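PDB 3OP9: Pli0006 protein from Listeria innocua, which probably binds DNA through a helix-turn-helix domain of the XRE (Cro/C1) type, as expected of a plasmid-encoded transcriptional regulator. Local coordinates for residues A[17-23]-A[60-64]; A[8-13]-A[67-71]. All coordinates share one frame. Where two conformers were deposited one is given. Residues are numbered along the deposited sequence.

How the interactions relate
Both interactions pack helix 10-21 against consecutive elements, helix 51-61 and helix 65-69. Interaction 2 (8-13 with 67-71) joins the start of helix 10-21 to the end of helix 65-69 by two hydrogen bonds to backbone carbonyls as well as apolar packing of Phe-10, whereas interaction 1 (17-23 with 60-64) packs its far end on the end of helix 51-61 by apolar and aromatic contacts. In sequence, interaction 1 is nested inside the loop closed by interaction 2. Their centres lie about 12 Å apart and they touch at Leu-68, whose CD1 is 3.8 Å from Leu-17 CD1 and 4.2 Å from Leu-63 CD1, so one apolar core runs through both. Each also touches the second subunit.

Interaction 1 of 2, residues A[17-23]-A[60-64]; sequences LKKEHGL and YFHLS
This is an apolar and aromatic contact between two helix ends: the C-terminal part of helix 10-21 faces that of helix 51-61 and the turn leading to helix 65-69, within the helix-turn-helix domain. Both segments leave their helices through a Schellman motif, with positive phi at Gly-22 (65°) and His-62 (58°). In the first, Leu-23 N returns to Lys-18 O (3.0 Å) and Gly-22 N to Lys-19 O (3.2 Å). The backbones stay well apart, the nearest CA atoms being those of Leu-17 and Phe-61 at 8.3 Å, so side chains bridge the gap.

Phe-61, buried and in the m rotamer, is the centre of the contact. Leu-17 (m,t) sets CD1 over one ring face, 4.2 Å from the centroid and 18° off the normal, a CH-pi contact. The same Leu-17 CD1 lies 3.8 Å from Leu-63 CD1. Leu-23, also m,t, brings CD1 to 3.7 Å from Phe-61 CZ near the ring plane. His-21 (chi1 m) completes the surround with a T-shaped stack, the edge of Phe-61 pointing at the imidazole face; ring centroids are 4.9 Å apart, planes meet at 65°, and His-21 NE2 approaches Phe-61 CD1 to 3.6 Å. Ser-64, the N-cap of the next helix, bonds Glu-67 N through OG, and Leu-63 packs on Leu-92 of the second subunit.

About 254 Å² is buried without any hydrogen bond between the segments; their association therefore rests on burial of apolar surface, the CH-pi contact and the aromatic pair, while each helix terminus is closed by its own two backbone bonds.

Interaction 2 of 2, residues A[8-13]-A[67-71]; sequences HQFAEN and ELVGY
Asn-13 reaches across from helix 10-21 to the backbone at the end of helix 65-69, where its ND2 donates to Leu-68 O (3.1 Å, N-H...O angle 164°). Asn-13 is m at chi1 with chi2 near -12°, and in the conformer given the N-cap residue Gln-9 donates from NE2 to Asn-13 OD1 at 2.8 Å. A second bond joins the backbones, Gln-9 N to Val-69 O (2.9 Å, 154°). Two carbonyls in the last turn of one helix thus receive donors from the start of another.

The main chains come very close, with CA-CA distances of 4.1 Å for Phe-10 and Val-69 and 5.1 Å for His-8 and Gly-70. Gly-70 (phi/psi 72/36) is the C-prime residue of a Schellman motif: Tyr-71 N turns back to Asp-66 O, and the bond from Gly-70 N to Glu-67 O is weak at 3.3 Å. Besides suiting the positive phi, glycine avoids a clash, since a CB here would fall 2.5 Å from Gln-9 CG. His-8 (chi1 p) folds its ring back so that ND1 accepts from Phe-10 N at 3.3 Å.

On the apolar side Phe-10 (t) places CE1 4.1 Å from Leu-68 CG and CD1 4.3 Å from Val-69 CG1; Leu-54 and Leu-57 of helix 51-61 continue this core. Outward, Gly-70 O accepts from Gln-85 NE2 of the second subunit, and His-8 NE2 bonds Glu-52 OE2 of the third subunit.

Closing helix 10-21 against helix 65-69 in this way is consistent with the compact five-helix domain of XRE-family (Cro/C1-type) helix-turn-helix proteins.

Interaction 1 of 2, residues A[17-23]-A[60-64]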
loop_
_atom_site.group_PDB
_atom_site.type_symbol
_atom_site.label_atom_id
_atom_site.label_comp_id
_atom_site.label_asym_id
_atom_site.label_seq_id
_atom_site.Cartn_x
_atom_site.Cartn_y
_atom_site.Cartn_z
ATOM N N LEU A 17 17.241 -9.343 -9.655
ATOM C CA LEU A 17 17.714 -7.963 -9.538
ATOM C C LEU A 17 19.123 -7.863 -10.102
ATOM O O LEU A 17 19.434 -6.954 -10.868
ATOM C CB LEU A 17 17.693 -7.516 -8.058
ATOM C CG LEU A 17 16.305 -7.173 -7.530
ATOM C CD1 LEU A 17 16.330 -7.047 -6.009
ATOM C CD2 LEU A 17 15.763 -5.883 -8.188
ATOM N N LYS A 18 19.969 -8.817 -9.738
ATOM C CA LYS A 18 21.337 -8.857 -10.224
ATOM C C LYS A 18 21.361 -8.918 -11.745
ATOM O O LYS A 18 22.141 -8.210 -12.410
ATOM C CB LYS A 18 22.052 -10.074 -9.641
ATOM C CG LYS A 18 23.502 -10.224 -10.075
ATOM C CD LYS A 18 23.898 -11.686 -10.159
ATOM C CE LYS A 18 25.354 -11.856 -10.587
ATOM N NZ LYS A 18 25.843 -13.252 -10.374
ATOM N N LYS A 19 20.488 -9.750 -12.299
ATOM C CA LYS A 19 20.429 -9.944 -13.743
ATOM C C LYS A 19 19.925 -8.679 -14.421
ATOM O O LYS A 19 20.538 -8.175 -15.347
ATOM C CB LYS A 19 19.493 -11.113 -14.094
ATOM C CG LYS A 19 19.196 -11.223 -15.610
ATOM C CD LYS A 19 18.275 -12.396 -15.957
ATOM C CE LYS A 19 16.807 -12.124 -15.601
ATOM N NZ LYS A 19 16.163 -11.084 -16.466
ATOM N N GLU A 20 18.801 -8.159 -13.949
ATOM C CA GLU A 20 18.165 -7.027 -14.602
ATOM C C GLU A 20 18.973 -5.752 -14.465
ATOM O O GLU A 20 18.821 -4.847 -15.271
ATOM C CB GLU A 20 16.769 -6.813 -14.048
ATOM C CG GLU A 20 15.832 -7.933 -14.435
ATOM C CD GLU A 20 14.385 -7.498 -14.501
ATOM O OE1 GLU A 20 14.102 -6.321 -14.180
ATOM O OE2 GLU A 20 13.538 -8.334 -14.889
ATOM N N HIS A 21 19.829 -5.678 -13.450
ATOM C CA HIS A 21 20.633 -4.480 -13.244
ATOM C C HIS A 21 22.036 -4.611 -13.813
ATOM O O HIS A 21 22.799 -3.658 -13.772
ATOM C CB HIS A 21 20.705 -4.130 -11.758
ATOM C CG HIS A 21 19.451 -3.506 -11.232
ATOM N ND1 HIS A 21 19.302 -2.145 -11.084
ATOM C CD2 HIS A 21 18.280 -4.060 -10.825
ATOM C CE1 HIS A 21 18.096 -1.884 -10.609
ATOM N NE2 HIS A 21 17.467 -3.031 -10.421
ATOM N N GLY A 22 22.363 -5.788 -14.328
ATOM C CA GLY A 22 23.673 -6.062 -14.877
ATOM C C GLY A 22 24.770 -6.001 -13.840
ATOM O O GLY A 22 25.905 -5.648 -14.161
ATOM N N LEU A 23 24.442 -6.343 -12.596
ATOM C CA LEU A 23 25.418 -6.332 -11.518
ATOM C C LEU A 23 26.238 -7.612 -11.443
ATOM O O LEU A 23 25.808 -8.697 -11.869
ATOM C CB LEU A 23 24.716 -6.118 -10.181
ATOM C CG LEU A 23 24.031 -4.761 -10.058
ATOM C CD1 LEU A 23 23.032 -4.768 -8.888
ATOM C CD2 LEU A 23 25.101 -3.652 -9.897
ATOM N N TYR A 60 18.855 0.445 -1.703
ATOM C CA TYR A 60 19.595 0.588 -2.965
ATOM C C TYR A 60 18.655 0.435 -4.179
ATOM O O TYR A 60 18.703 1.227 -5.108
ATOM C CB TYR A 60 20.722 -0.433 -3.042
ATOM C CG TYR A 60 21.494 -0.282 -4.318
ATOM C CD1 TYR A 60 22.469 0.702 -4.438
ATOM C CD2 TYR A 60 21.214 -1.071 -5.422
ATOM C CE1 TYR A 60 23.170 0.876 -5.622
ATOM C CE2 TYR A 60 21.924 -0.899 -6.611
ATOM C CZ TYR A 60 22.897 0.077 -6.688
ATOM O OH TYR A 60 23.609 0.260 -7.854
ATOM N N PHE A 61 17.784 -0.568 -4.129
ATOM C CA PHE A 61 16.902 -0.928 -5.234
ATOM C C PHE A 61 15.556 -0.235 -5.137
ATOM O O PHE A 61 14.697 -0.441 -5.987
ATOM C CB PHE A 61 16.692 -2.451 -5.255
ATOM C CG PHE A 61 17.909 -3.205 -5.674
ATOM C CD1 PHE A 61 18.386 -3.080 -6.980
ATOM C CD2 PHE A 61 18.576 -4.032 -4.804
ATOM C CE1 PHE A 61 19.502 -3.775 -7.392
ATOM C CE2 PHE A 61 19.703 -4.729 -5.216
ATOM C CZ PHE A 61 20.167 -4.596 -6.519
ATOM N N HIS A 62 15.371 0.598 -4.113
ATOM C CA HIS A 62 14.109 1.337 -3.923
ATOM C C HIS A 62 12.898 0.409 -3.804
ATOM O O HIS A 62 11.894 0.611 -4.489
ATOM C CB HIS A 62 13.849 2.299 -5.083
ATOM C CG HIS A 62 14.956 3.274 -5.313
ATOM N ND1 HIS A 62 15.476 4.057 -4.306
ATOM C CD2 HIS A 62 15.644 3.595 -6.434
ATOM C CE1 HIS A 62 16.439 4.821 -4.794
ATOM N NE2 HIS A 62 16.563 4.555 -6.082
ATOM N N LEU A 63 12.990 -0.581 -2.925
ATOM C CA LEU A 63 11.968 -1.619 -2.786
ATOM C C LEU A 63 11.501 -1.635 -1.343
ATOM O O LEU A 63 12.252 -1.238 -0.457
ATOM C CB LEU A 63 12.597 -2.979 -3.081
ATOM C CG LEU A 63 13.150 -3.155 -4.505
ATOM C CD1 LEU A 63 13.865 -4.492 -4.602
ATOM C CD2 LEU A 63 12.014 -3.078 -5.478
ATOM N N SER A 64 10.290 -2.122 -1.093
ATOM C CA SER A 64 9.925 -2.436 0.288
ATOM C C SER A 64 10.710 -3.685 0.663
ATOM O O SER A 64 11.134 -4.450 -0.207
ATOM C CB SER A 64 8.424 -2.696 0.411
ATOM O OG SER A 64 8.098 -3.854 -0.339
#

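Interaction 2 of 2, residues A[8-13]-A[67-71]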
loop_
_atom_site.group_PDB
_atom_site.type_symbol
_atom_site.label_atom_id
_atom_site.label_comp_id
_atom_site.label_asym_id
_atom_site.label_seq_id
_atom_site.Cartn_x
_atom_site.Cartn_y
_atom_site.Cartn_z
ATOM N N HIS A 8 9.310 -17.473 1.441
ATOM C CA HIS A 8 9.827 -16.257 0.794
ATOM C C HIS A 8 10.683 -16.630 -0.408
ATOM O O HIS A 8 11.062 -17.794 -0.565
ATOM C CB HIS A 8 10.654 -15.421 1.769
ATOM C CG HIS A 8 11.925 -16.075 2.215
ATOM N ND1 HIS A 8 13.096 -15.984 1.496
ATOM C CD2 HIS A 8 12.220 -16.802 3.322
ATOM C CE1 HIS A 8 14.057 -16.633 2.132
ATOM N NE2 HIS A 8 13.553 -17.131 3.248
ATOM N N GLN A 9 11.009 -15.652 -1.247
ATOM C CA GLN A 9 11.807 -15.929 -2.439
ATOM C C GLN A 9 12.922 -14.894 -2.569
ATOM O O GLN A 9 13.165 -14.328 -3.622
ATOM C CB GLN A 9 10.904 -15.967 -3.666
ATOM C CG GLN A 9 10.224 -14.686 -4.000
ATOM C CD GLN A 9 9.306 -14.846 -5.205
ATOM O OE1 GLN A 9 8.425 -15.709 -5.209
ATOM N NE2 GLN A 9 9.534 -14.039 -6.247
ATOM N N PHE A 10 13.599 -14.633 -1.458
ATOM C CA PHE A 10 14.687 -13.659 -1.471
ATOM C C PHE A 10 15.772 -14.086 -2.477
ATOM O O PHE A 10 16.261 -13.277 -3.254
ATOM C CB PHE A 10 15.306 -13.511 -0.083
ATOM C CG PHE A 10 16.567 -12.680 -0.083
ATOM C CD1 PHE A 10 16.517 -11.313 -0.400
ATOM C CD2 PHE A 10 17.797 -13.266 0.181
ATOM C CE1 PHE A 10 17.680 -10.535 -0.412
ATOM C CE2 PHE A 10 18.960 -12.504 0.173
ATOM C CZ PHE A 10 18.904 -11.136 -0.120
ATOM N N ALA A 11 16.147 -15.356 -2.496
ATOM C CA ALA A 11 17.298 -15.716 -3.316
ATOM C C ALA A 11 16.948 -15.513 -4.800
ATOM O O ALA A 11 17.770 -15.022 -5.590
ATOM C CB ALA A 11 17.732 -17.144 -3.053
ATOM N N GLU A 12 15.727 -15.917 -5.173
ATOM C CA GLU A 12 15.233 -15.781 -6.560
ATOM C C GLU A 12 15.154 -14.295 -6.944
ATOM O O GLU A 12 15.544 -13.899 -8.046
ATOM C CB GLU A 12 13.857 -16.474 -6.689
ATOM C CG GLU A 12 13.216 -16.326 -8.068
ATOM C CD GLU A 12 11.866 -17.057 -8.194
ATOM O OE1 GLU A 12 11.596 -17.991 -7.402
ATOM O OE2 GLU A 12 11.074 -16.692 -9.093
ATOM N N ASN A 13 14.656 -13.476 -6.021
ATOM C CA ASN A 13 14.520 -12.033 -6.253
ATOM C C ASN A 13 15.862 -11.347 -6.372
ATOM O O ASN A 13 16.068 -10.511 -7.256
ATOM C CB ASN A 13 13.712 -11.364 -5.132
ATOM C CG ASN A 13 12.264 -11.746 -5.172
ATOM O OD1 ASN A 13 11.804 -12.333 -6.149
ATOM N ND2 ASN A 13 11.521 -11.377 -4.144
ATOM N N GLU A 67 8.655 -6.606 -0.682
ATOM C CA GLU A 67 8.898 -6.884 -2.098
ATOM C C GLU A 67 10.243 -7.611 -2.265
ATOM O O GLU A 67 10.350 -8.585 -3.019
ATOM C CB GLU A 67 8.943 -5.561 -2.903
ATOM C CG GLU A 67 7.580 -4.901 -3.100
ATOM C CD GLU A 67 7.657 -3.476 -3.680
ATOM O OE1 GLU A 67 8.719 -2.807 -3.547
ATOM O OE2 GLU A 67 6.634 -3.025 -4.246
ATOM N N LEU A 68 11.289 -7.082 -1.648
ATOM C CA LEU A 68 12.627 -7.700 -1.766
ATOM C C LEU A 68 12.667 -9.179 -1.370
ATOM O O LEU A 68 13.279 -10.006 -2.061
ATOM C CB LEU A 68 13.625 -6.924 -0.899
ATOM C CG LEU A 68 15.060 -7.438 -0.864
ATOM C CD1 LEU A 68 15.672 -7.469 -2.292
ATOM C CD2 LEU A 68 15.903 -6.573 0.099
ATOM N N VAL A 69 12.021 -9.534 -0.263
ATOM C CA VAL A 69 12.009 -10.931 0.115
ATOM C C VAL A 69 10.832 -11.746 -0.400
ATOM O O VAL A 69 10.846 -12.946 -0.212
ATOM C CB VAL A 69 12.127 -11.135 1.635
ATOM C CG1 VAL A 69 13.276 -10.337 2.174
ATOM C CG2 VAL A 69 10.802 -10.794 2.341
ATOM N N GLY A 70 9.825 -11.134 -1.043
ATOM C CA GLY A 70 8.667 -11.891 -1.527
ATOM C C GLY A 70 7.738 -12.360 -0.405
ATOM O O GLY A 70 7.134 -13.445 -0.446
ATOM N N TYR A 71 7.598 -11.519 0.603
ATOM C CA TYR A 71 6.693 -11.816 1.733
ATOM C C TYR A 71 5.296 -11.288 1.440
ATOM O O TYR A 71 5.151 -10.117 1.097
ATOM C CB TYR A 71 7.242 -11.182 3.019
ATOM C CG TYR A 71 6.284 -11.365 4.210
ATOM C CD1 TYR A 71 6.122 -12.613 4.800
ATOM C CD2 TYR A 71 5.513 -10.305 4.686
ATOM C CE1 TYR A 71 5.228 -12.796 5.862
ATOM C CE2 TYR A 71 4.626 -10.478 5.752
ATOM C CZ TYR A 71 4.498 -11.720 6.334
ATOM O OH TYR A 71 3.614 -11.896 7.376
#